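Local coordinates for exopolysaccharide biosynthesis protein (Pantoea stewartii subsp. stewartii DC283, PDB 6TGF) that modifies the glycan biofilm of its bacterium, probably by cleaving exopolysaccharide, using a bacteriophage tailspike-like parallel beta-helix, at residues Glu415-Phe419 and Leu439-Gly443; Trp386-Thr392 and Asn420-Gly426; Phe569-Thr573 and Gly584-Gly588. All blocks are in the same frame, centred on the assembly; numbering follows the deposited sequence.

Contacts 1 and 2 belong to the parallel beta-helix, and contact 3 to the loop joining strands 558-564 and 589-597 of an antiparallel sheet. The first two share strand 414-422, which pairs with 438-441 in contact 1 and 380-389 in contact 2. Their centres lie 15 Å apart, and Phe419 CB meets Trp386 O at 3.2 Å. Contact 3 lies about 45 Å from contact 1 and about 56 Å from contact 2 (nearest atoms). All three meet the second subunit, contact 2 through Tyr387, contact 3 with most of its residues. Bound 1,2-ethanediol, probably from the crystallisation liquor, lies near each contact: about 5 Å from the Glu415 side chain, about 3 Å from that of Tyr387, and beside Asn570.

Contact 1: residues Glu415-Phe419 and Leu439-Gly443; sequences ELSNF and LIHNG
Phe419 lays the flat of its ring over Gly443, whose CA stands 3.6 Å from the ring centroid and almost on the ring normal, a CH-pi contact. Its CG lies between backbone N and carbonyl carbon (chi1 61°), which swings the ring across to the next coil; glycine suits the place because a side chain there would point into the ring. At the ring's edge, Ile440 CG2 packs 3.9 Å from Phe419 CE1, and Trp386 stacks on the same ring. The two backbones are neighbouring rungs of the parallel beta-helix, joined by Leu416 N to Leu439 O (3.0 Å), His441 N to Leu416 O (3.0 Å) and Asn418 N to His441 O (2.9 Å). Leu416 and Ile440 point to one face of the strand pair, Glu415, Leu439, Ser417 and His441 to the other. Asn418 and Asn442 turn the corners with positive phi, which asparagine accepts more readily than most residues. Asn418 OD1 comes 3.6 Å from Asn442 ND2, yet the amide planes stand 79° apart and do not stack. Asn418 OD1 is instead bonded to Lys382 of the second subunit, and its ND2, like Ser417 OG, to Asp384. With CG anti to the backbone N (chi1 179°), the His441 ring extends from the sheet; His441 NE2 and Asn442 ND2 both bond the carboxylate of Glu415 of the second subunit, and Glu415 here meets the same pair from the third.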
loop_
_atom_site.group_PDB
_atom_site.type_symbol
_atom_site.label_atom_id
_atom_site.label_comp_id
_atom_site.label_asym_id
_atom_site.label_seq_id
_atom_site.Cartn_x
_atom_site.Cartn_y
_atom_site.Cartn_z
ATOM N N GLU B 415 -3.814 5.751 9.628
ATOM C CA GLU B 415 -2.851 5.421 8.543
ATOM C C GLU B 415 -2.819 6.573 7.530
ATOM O O GLU B 415 -3.726 6.638 6.678
ATOM C CB GLU B 415 -3.219 4.089 7.886
ATOM C CG GLU B 415 -2.229 3.649 6.823
ATOM C CD GLU B 415 -2.408 2.221 6.336
ATOM O OE1 GLU B 415 -1.452 1.679 5.757
ATOM O OE2 GLU B 415 -3.505 1.659 6.532
ATOM N N LEU B 416 -1.814 7.447 7.640
ATOM C CA LEU B 416 -1.551 8.563 6.692
ATOM C C LEU B 416 -0.470 8.111 5.707
ATOM O O LEU B 416 0.610 7.706 6.175
ATOM C CB LEU B 416 -1.094 9.802 7.467
ATOM C CG LEU B 416 -1.924 10.172 8.695
ATOM C CD1 LEU B 416 -1.252 11.293 9.469
ATOM C CD2 LEU B 416 -3.341 10.566 8.304
ATOM N N SER B 417 -0.745 8.176 4.402
ATOM C CA SER B 417 0.167 7.675 3.339
ATOM C C SER B 417 0.156 8.600 2.114
ATOM O O SER B 417 -0.907 9.176 1.812
ATOM C CB SER B 417 -0.186 6.260 2.963
ATOM O OG SER B 417 -1.529 6.174 2.514
ATOM N N ASN B 418 1.312 8.724 1.451
ATOM C CA ASN B 418 1.484 9.402 0.136
ATOM C C ASN B 418 0.926 10.826 0.220
ATOM O O ASN B 418 0.036 11.159 -0.583
ATOM C CB ASN B 418 0.828 8.598 -0.991
ATOM C CG ASN B 418 1.358 7.183 -1.088
ATOM O OD1 ASN B 418 2.569 6.970 -1.113
ATOM N ND2 ASN B 418 0.463 6.212 -1.148
ATOM N N PHE B 419 1.432 11.635 1.157
ATOM C CA PHE B 419 0.963 13.023 1.403
ATOM C C PHE B 419 2.121 14.013 1.244
ATOM O O PHE B 419 3.296 13.605 1.307
ATOM C CB PHE B 419 0.294 13.142 2.776
ATOM C CG PHE B 419 1.164 12.828 3.968
ATOM C CD1 PHE B 419 1.223 11.544 4.484
ATOM C CD2 PHE B 419 1.896 13.821 4.598
ATOM C CE1 PHE B 419 2.013 11.256 5.586
ATOM C CE2 PHE B 419 2.685 13.532 5.703
ATOM C CZ PHE B 419 2.741 12.250 6.197
ATOM N N LEU B 439 0.202 4.368 11.549
ATOM C CA LEU B 439 1.259 4.262 10.504
ATOM C C LEU B 439 1.358 5.559 9.687
ATOM O O LEU B 439 0.308 6.163 9.387
ATOM C CB LEU B 439 0.944 3.083 9.576
ATOM C CG LEU B 439 0.939 1.700 10.228
ATOM C CD1 LEU B 439 -0.465 1.306 10.661
ATOM C CD2 LEU B 439 1.508 0.654 9.281
ATOM N N ILE B 440 2.588 5.943 9.329
ATOM C CA ILE B 440 2.914 6.977 8.300
ATOM C C ILE B 440 3.764 6.304 7.215
ATOM O O ILE B 440 4.789 5.689 7.572
ATOM C CB ILE B 440 3.634 8.184 8.934
ATOM C CG1 ILE B 440 2.677 9.020 9.789
ATOM C CG2 ILE B 440 4.323 9.028 7.870
ATOM C CD1 ILE B 440 3.358 10.049 10.667
ATOM N N HIS B 441 3.355 6.413 5.948
ATOM C CA HIS B 441 4.056 5.817 4.780
ATOM C C HIS B 441 4.262 6.875 3.691
ATOM O O HIS B 441 3.262 7.299 3.082
ATOM C CB HIS B 441 3.285 4.605 4.240
ATOM C CG HIS B 441 3.921 3.982 3.043
ATOM N ND1 HIS B 441 4.929 3.041 3.148
ATOM C CD2 HIS B 441 3.713 4.168 1.722
ATOM C CE1 HIS B 441 5.306 2.668 1.941
ATOM N NE2 HIS B 441 4.576 3.346 1.050
ATOM N N ASN B 442 5.517 7.269 3.454
ATOM C CA ASN B 442 5.947 8.067 2.276
ATOM C C ASN B 442 5.238 9.427 2.298
ATOM O O ASN B 442 4.337 9.638 1.464
ATOM C CB ASN B 442 5.695 7.299 0.974
ATOM C CG ASN B 442 6.380 7.913 -0.228
ATOM O OD1 ASN B 442 7.095 8.906 -0.107
ATOM N ND2 ASN B 442 6.173 7.324 -1.395
ATOM N N GLY B 443 5.640 10.308 3.220
ATOM C CA GLY B 443 5.053 11.649 3.404
ATOM C C GLY B 443 6.116 12.733 3.446
ATOM O O GLY B 443 7.194 12.482 4.017
#

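Contact 2: residues Trp386-Thr392 and Asn420-Gly426; sequences WYASACT and NAQHCKG
Ala388 and Ala421 face each other across two adjacent rungs, their CB atoms 4.4 Å apart on the buried side of the strands. The small alanines allow Cys424 SG to come to 4.1 Å from Ala388 CB, and the same sulfur lies 4.0 Å from Cys391 CB. That sulfur is placed beside its own backbone N, anti to the carbonyl carbon (chi1 -65°), and points back toward the alanines. The two cysteines occupy matching places on successive coils without a disulfide, their SG atoms being 4.6 Å apart, and Cys424 rests in turn on Cys448 of the following coil. Backbone pairing flanks this centre, with Gln422 N donating to Ala388 O at 2.8 Å. Ala390 and His423 then turn a corner together at positive phi, beyond which the pairing thins to a weak bond from Lys425 N to Cys391 O (3.2 Å).

On the other face, Tyr387 CD2 touches Asn420 CB at 3.9 Å, the two side chains crossing at about a right angle. The Tyr387 ring also takes a cation-pi contact from Arg364, and its hydroxyl bonds Arg359 of the second subunit. Toward the polar edge, Gln422 is bent at chi2 (-74°), which folds its amide back along its own strand. Its NE2 donates to Asn420 OD1 at 3.1 Å and also bonds the Glu446 carboxylate. Lys425 reaches the carbonyl of His447 with its NZ.

Strand 380-389 is flanked by 356-366, which pairs with Tyr387 and Ser389 through backbone bonds, while on the far side of 414-422 the next coil brings strand 443-446 against Asn420.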
loop_
_atom_site.group_PDB
_atom_site.type_symbol
_atom_site.label_atom_id
_atom_site.label_comp_id
_atom_site.label_asym_id
_atom_site.label_seq_id
_atom_site.Cartn_x
_atom_site.Cartn_y
_atom_site.Cartn_z
ATOM N N TRP B 386 -3.167 12.798 -0.046
ATOM C CA TRP B 386 -3.704 14.120 0.379
ATOM C C TRP B 386 -2.581 15.160 0.358
ATOM O O TRP B 386 -1.435 14.812 0.693
ATOM C CB TRP B 386 -4.396 14.045 1.745
ATOM C CG TRP B 386 -3.542 13.556 2.873
ATOM C CD1 TRP B 386 -3.287 12.259 3.206
ATOM C CD2 TRP B 386 -2.854 14.362 3.847
ATOM N NE1 TRP B 386 -2.487 12.198 4.314
ATOM C CE2 TRP B 386 -2.203 13.472 4.730
ATOM C CE3 TRP B 386 -2.720 15.738 4.059
ATOM C CZ2 TRP B 386 -1.424 13.918 5.797
ATOM C CZ3 TRP B 386 -1.954 16.178 5.117
ATOM C CH2 TRP B 386 -1.316 15.279 5.973
ATOM N N TYR B 387 -2.920 16.387 -0.043
ATOM C CA TYR B 387 -1.976 17.513 -0.246
ATOM C C TYR B 387 -2.539 18.749 0.466
ATOM O O TYR B 387 -3.751 19.003 0.349
ATOM C CB TYR B 387 -1.740 17.716 -1.748
ATOM C CG TYR B 387 -1.404 16.453 -2.506
ATOM C CD1 TYR B 387 -2.398 15.580 -2.922
ATOM C CD2 TYR B 387 -0.091 16.123 -2.800
ATOM C CE1 TYR B 387 -2.097 14.415 -3.609
ATOM C CE2 TYR B 387 0.227 14.962 -3.487
ATOM C CZ TYR B 387 -0.780 14.104 -3.893
ATOM O OH TYR B 387 -0.478 12.958 -4.571
ATOM N N ALA B 388 -1.693 19.462 1.215
ATOM C CA ALA B 388 -2.031 20.719 1.926
ATOM C C ALA B 388 -1.051 21.819 1.499
ATOM O O ALA B 388 0.167 21.606 1.641
ATOM C CB ALA B 388 -2.004 20.495 3.418
ATOM N N SER B 389 -1.569 22.938 0.983
ATOM C CA SER B 389 -0.782 24.106 0.505
ATOM C C SER B 389 -1.248 25.381 1.213
ATOM O O SER B 389 -2.432 25.742 1.058
ATOM C CB SER B 389 -0.875 24.260 -0.990
ATOM O OG SER B 389 -0.469 25.559 -1.393
ATOM N N ALA B 390 -0.340 26.036 1.942
ATOM C CA ALA B 390 -0.511 27.389 2.520
ATOM C C ALA B 390 -1.759 27.435 3.411
ATOM O O ALA B 390 -2.534 28.402 3.298
ATOM C CB ALA B 390 -0.580 28.404 1.405
ATOM N N CYS B 391 -1.937 26.427 4.269
ATOM C CA CYS B 391 -3.031 26.349 5.273
ATOM C C CYS B 391 -2.516 26.882 6.615
ATOM O O CYS B 391 -1.407 26.481 7.022
ATOM C CB CYS B 391 -3.544 24.920 5.410
ATOM S SG CYS B 391 -4.155 24.230 3.851
ATOM N N THR B 392 -3.287 27.760 7.264
ATOM C CA THR B 392 -2.886 28.490 8.497
ATOM C C THR B 392 -3.451 27.793 9.742
ATOM O O THR B 392 -2.913 28.047 10.838
ATOM C CB THR B 392 -3.302 29.966 8.434
ATOM O OG1 THR B 392 -4.721 30.060 8.568
ATOM C CG2 THR B 392 -2.861 30.639 7.153
ATOM N N ASN B 420 1.776 15.286 1.030
ATOM C CA ASN B 420 2.738 16.401 0.837
ATOM C C ASN B 420 2.112 17.695 1.374
ATOM O O ASN B 420 1.126 18.163 0.775
ATOM C CB ASN B 420 3.166 16.510 -0.629
ATOM C CG ASN B 420 4.149 17.634 -0.876
ATOM O OD1 ASN B 420 3.747 18.768 -1.119
ATOM N ND2 ASN B 420 5.436 17.331 -0.830
ATOM N N ALA B 421 2.660 18.233 2.470
ATOM C CA ALA B 421 2.256 19.516 3.093
ATOM C C ALA B 421 3.318 20.580 2.791
ATOM O O ALA B 421 4.490 20.355 3.153
ATOM C CB ALA B 421 2.061 19.332 4.577
ATOM N N GLN B 422 2.918 21.685 2.150
ATOM C CA GLN B 422 3.820 22.787 1.713
ATOM C C GLN B 422 3.366 24.115 2.332
ATOM O O GLN B 422 2.159 24.420 2.257
ATOM C CB GLN B 422 3.820 22.918 0.188
ATOM C CG GLN B 422 4.364 21.698 -0.540
ATOM C CD GLN B 422 5.864 21.552 -0.442
ATOM O OE1 GLN B 422 6.614 22.528 -0.489
ATOM N NE2 GLN B 422 6.316 20.315 -0.324
ATOM N N HIS B 423 4.309 24.864 2.914
ATOM C CA HIS B 423 4.179 26.296 3.302
ATOM C C HIS B 423 2.974 26.517 4.228
ATOM O O HIS B 423 2.331 27.578 4.106
ATOM C CB HIS B 423 4.115 27.172 2.042
ATOM C CG HIS B 423 5.377 27.160 1.248
ATOM N ND1 HIS B 423 6.533 27.771 1.693
ATOM C CD2 HIS B 423 5.674 26.615 0.048
ATOM C CE1 HIS B 423 7.488 27.602 0.800
ATOM N NE2 HIS B 423 6.984 26.897 -0.220
ATOM N N CYS B 424 2.699 25.573 5.133
ATOM C CA CYS B 424 1.613 25.662 6.149
ATOM C C CYS B 424 2.149 26.358 7.404
ATOM O O CYS B 424 3.138 25.861 7.974
ATOM C CB CYS B 424 1.060 24.284 6.490
ATOM S SG CYS B 424 0.226 23.489 5.093
ATOM N N LYS B 425 1.518 27.464 7.814
ATOM C CA LYS B 425 2.035 28.381 8.866
ATOM C C LYS B 425 0.901 28.825 9.797
ATOM O O LYS B 425 -0.031 29.491 9.307
ATOM C CB LYS B 425 2.697 29.604 8.221
ATOM C CG LYS B 425 4.199 29.483 7.986
ATOM C CD LYS B 425 4.617 29.371 6.535
ATOM C CE LYS B 425 6.118 29.478 6.361
ATOM N NZ LYS B 425 6.545 29.128 4.986
ATOM N N GLY B 426 1.014 28.503 11.091
ATOM C CA GLY B 426 0.117 28.988 12.159
ATOM C C GLY B 426 -0.638 27.865 12.849
ATOM O O GLY B 426 -1.268 28.140 13.887
#

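Contact 3: residues Phe569-Thr573 and Gly584-Gly588; sequences FNNGT and GRNTG. With EDO (1,2-ethanediol), chain C.
Thr573 and Arg585 bring their CA atoms to 4.9 Å where two irregular limbs of one loop pass each other, with Gly572 at positive phi, a conformation glycine takes easily, bending the first limb. Thr573 contributes two branches: its CG2 packs 3.9 Å from Asn586 O, while its OG1 comes 2.9 Å from Thr587 OG1, the side chains crossing at about a right angle. The Thr573 hydroxyl has a firmer partner in Glu603 of the second subunit, and threonine suits a place that needs both a methyl and a polar group. Arg585 runs extended from CG to NE alongside the bend, with its CD 3.3 Å from Gly572 O. This reach presents its NE to Glu576, with which it forms a salt bridge. The edge of the guanidinium meets Asn570, NH1 lying 3.3 Å from ND2, but these are two donors and do not bond. The planes of the two groups stand 89° apart. Asn570 ND2 is directed to Asn571 O instead, in a fairly straight bond of 3.1 Å (163° at the hydrogen) that ties the side chain to the backbone of the next residue. A 1,2-ethanediol, probably from the crystallisation liquor, places its O2 over a face of the Phe569 ring and 3.4 Å from Asn570 OD1, a weak contact.

Both limbs belong to the connection between strands 558-564 and 589-597, and they lie against the second subunit, whose strand 602-610 supplies Glu603 to Gly572 N as well and Ser605 to Thr587 O, while Asp600 of that subunit receives Asn571 ND2.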
loop_
_atom_site.group_PDB
_atom_site.type_symbol
_atom_site.label_atom_id
_atom_site.label_comp_id
_atom_site.label_asym_id
_atom_site.label_seq_id
_atom_site.Cartn_x
_atom_site.Cartn_y
_atom_site.Cartn_z
ATOM N N PHE B 569 44.131 -24.863 15.894
ATOM C CA PHE B 569 42.851 -25.615 15.992
ATOM C C PHE B 569 43.137 -27.123 16.046
ATOM O O PHE B 569 42.267 -27.915 15.637
ATOM C CB PHE B 569 41.932 -25.250 14.822
ATOM C CG PHE B 569 42.578 -25.368 13.465
ATOM C CD1 PHE B 569 43.281 -24.306 12.922
ATOM C CD2 PHE B 569 42.489 -26.541 12.733
ATOM C CE1 PHE B 569 43.878 -24.413 11.675
ATOM C CE2 PHE B 569 43.088 -26.646 11.487
ATOM C CZ PHE B 569 43.781 -25.582 10.960
ATOM N N ASN B 570 44.316 -27.504 16.548
ATOM C CA ASN B 570 44.733 -28.921 16.725
ATOM C C ASN B 570 44.059 -29.463 17.990
ATOM O O ASN B 570 43.832 -28.670 18.927
ATOM C CB ASN B 570 46.258 -29.071 16.769
ATOM C CG ASN B 570 46.912 -28.252 17.862
ATOM O OD1 ASN B 570 47.438 -27.173 17.604
ATOM N ND2 ASN B 570 46.875 -28.749 19.088
ATOM N N ASN B 571 43.749 -30.763 18.003
ATOM C CA ASN B 571 43.088 -31.462 19.137
ATOM C C ASN B 571 44.076 -31.598 20.303
ATOM O O ASN B 571 45.257 -31.238 20.132
ATOM C CB ASN B 571 42.538 -32.827 18.712
ATOM C CG ASN B 571 41.236 -32.724 17.947
ATOM O OD1 ASN B 571 41.208 -32.893 16.731
ATOM N ND2 ASN B 571 40.154 -32.437 18.652
ATOM N N GLY B 572 43.594 -32.092 21.447
ATOM C CA GLY B 572 44.403 -32.386 22.645
ATOM C C GLY B 572 44.689 -31.146 23.477
ATOM O O GLY B 572 45.789 -31.077 24.056
ATOM N N THR B 573 43.739 -30.206 23.543
ATOM C CA THR B 573 43.777 -29.031 24.458
ATOM C C THR B 573 43.240 -29.447 25.833
ATOM O O THR B 573 43.438 -28.679 26.794
ATOM C CB THR B 573 42.999 -27.837 23.888
ATOM O OG1 THR B 573 41.616 -28.184 23.816
ATOM C CG2 THR B 573 43.493 -27.408 22.523
ATOM N N GLY B 584 50.590 -22.091 25.651
ATOM C CA GLY B 584 50.085 -23.435 25.997
ATOM C C GLY B 584 48.902 -23.848 25.137
ATOM O O GLY B 584 48.292 -22.963 24.500
ATOM N N ARG B 585 48.586 -25.147 25.120
ATOM C CA ARG B 585 47.414 -25.721 24.405
ATOM C C ARG B 585 46.136 -25.264 25.116
ATOM O O ARG B 585 45.849 -25.791 26.208
ATOM C CB ARG B 585 47.485 -27.250 24.370
ATOM C CG ARG B 585 48.691 -27.812 23.632
ATOM C CD ARG B 585 48.518 -29.295 23.368
ATOM N NE ARG B 585 49.775 -29.961 23.050
ATOM C CZ ARG B 585 50.175 -30.337 21.835
ATOM N NH1 ARG B 585 49.422 -30.123 20.769
ATOM N NH2 ARG B 585 51.344 -30.937 21.692
ATOM N N ASN B 586 45.406 -24.319 24.515
ATOM C CA ASN B 586 44.203 -23.684 25.116
ATOM C C ASN B 586 43.078 -23.627 24.076
ATOM O O ASN B 586 43.390 -23.544 22.870
ATOM C CB ASN B 586 44.533 -22.287 25.654
ATOM C CG ASN B 586 43.752 -21.918 26.899
ATOM O OD1 ASN B 586 42.679 -22.461 27.154
ATOM N ND2 ASN B 586 44.285 -20.991 27.679
ATOM N N THR B 587 41.825 -23.688 24.537
ATOM C CA THR B 587 40.608 -23.367 23.746
ATOM C C THR B 587 40.112 -21.980 24.167
ATOM O O THR B 587 40.174 -21.672 25.378
ATOM C CB THR B 587 39.523 -24.440 23.904
ATOM O OG1 THR B 587 40.091 -25.703 23.561
ATOM C CG2 THR B 587 38.310 -24.179 23.037
ATOM N N GLY B 588 39.645 -21.183 23.201
ATOM C CA GLY B 588 39.253 -19.775 23.400
ATOM C C GLY B 588 40.435 -18.840 23.214
ATOM O O GLY B 588 41.577 -19.338 23.129
HETATM C C1 EDO C . 47.613 -27.666 12.361
HETATM O O1 EDO C . 47.555 -27.039 11.094
HETATM C C2 EDO C . 47.955 -26.731 13.465
HETATM O O2 EDO C . 46.876 -26.417 14.332
#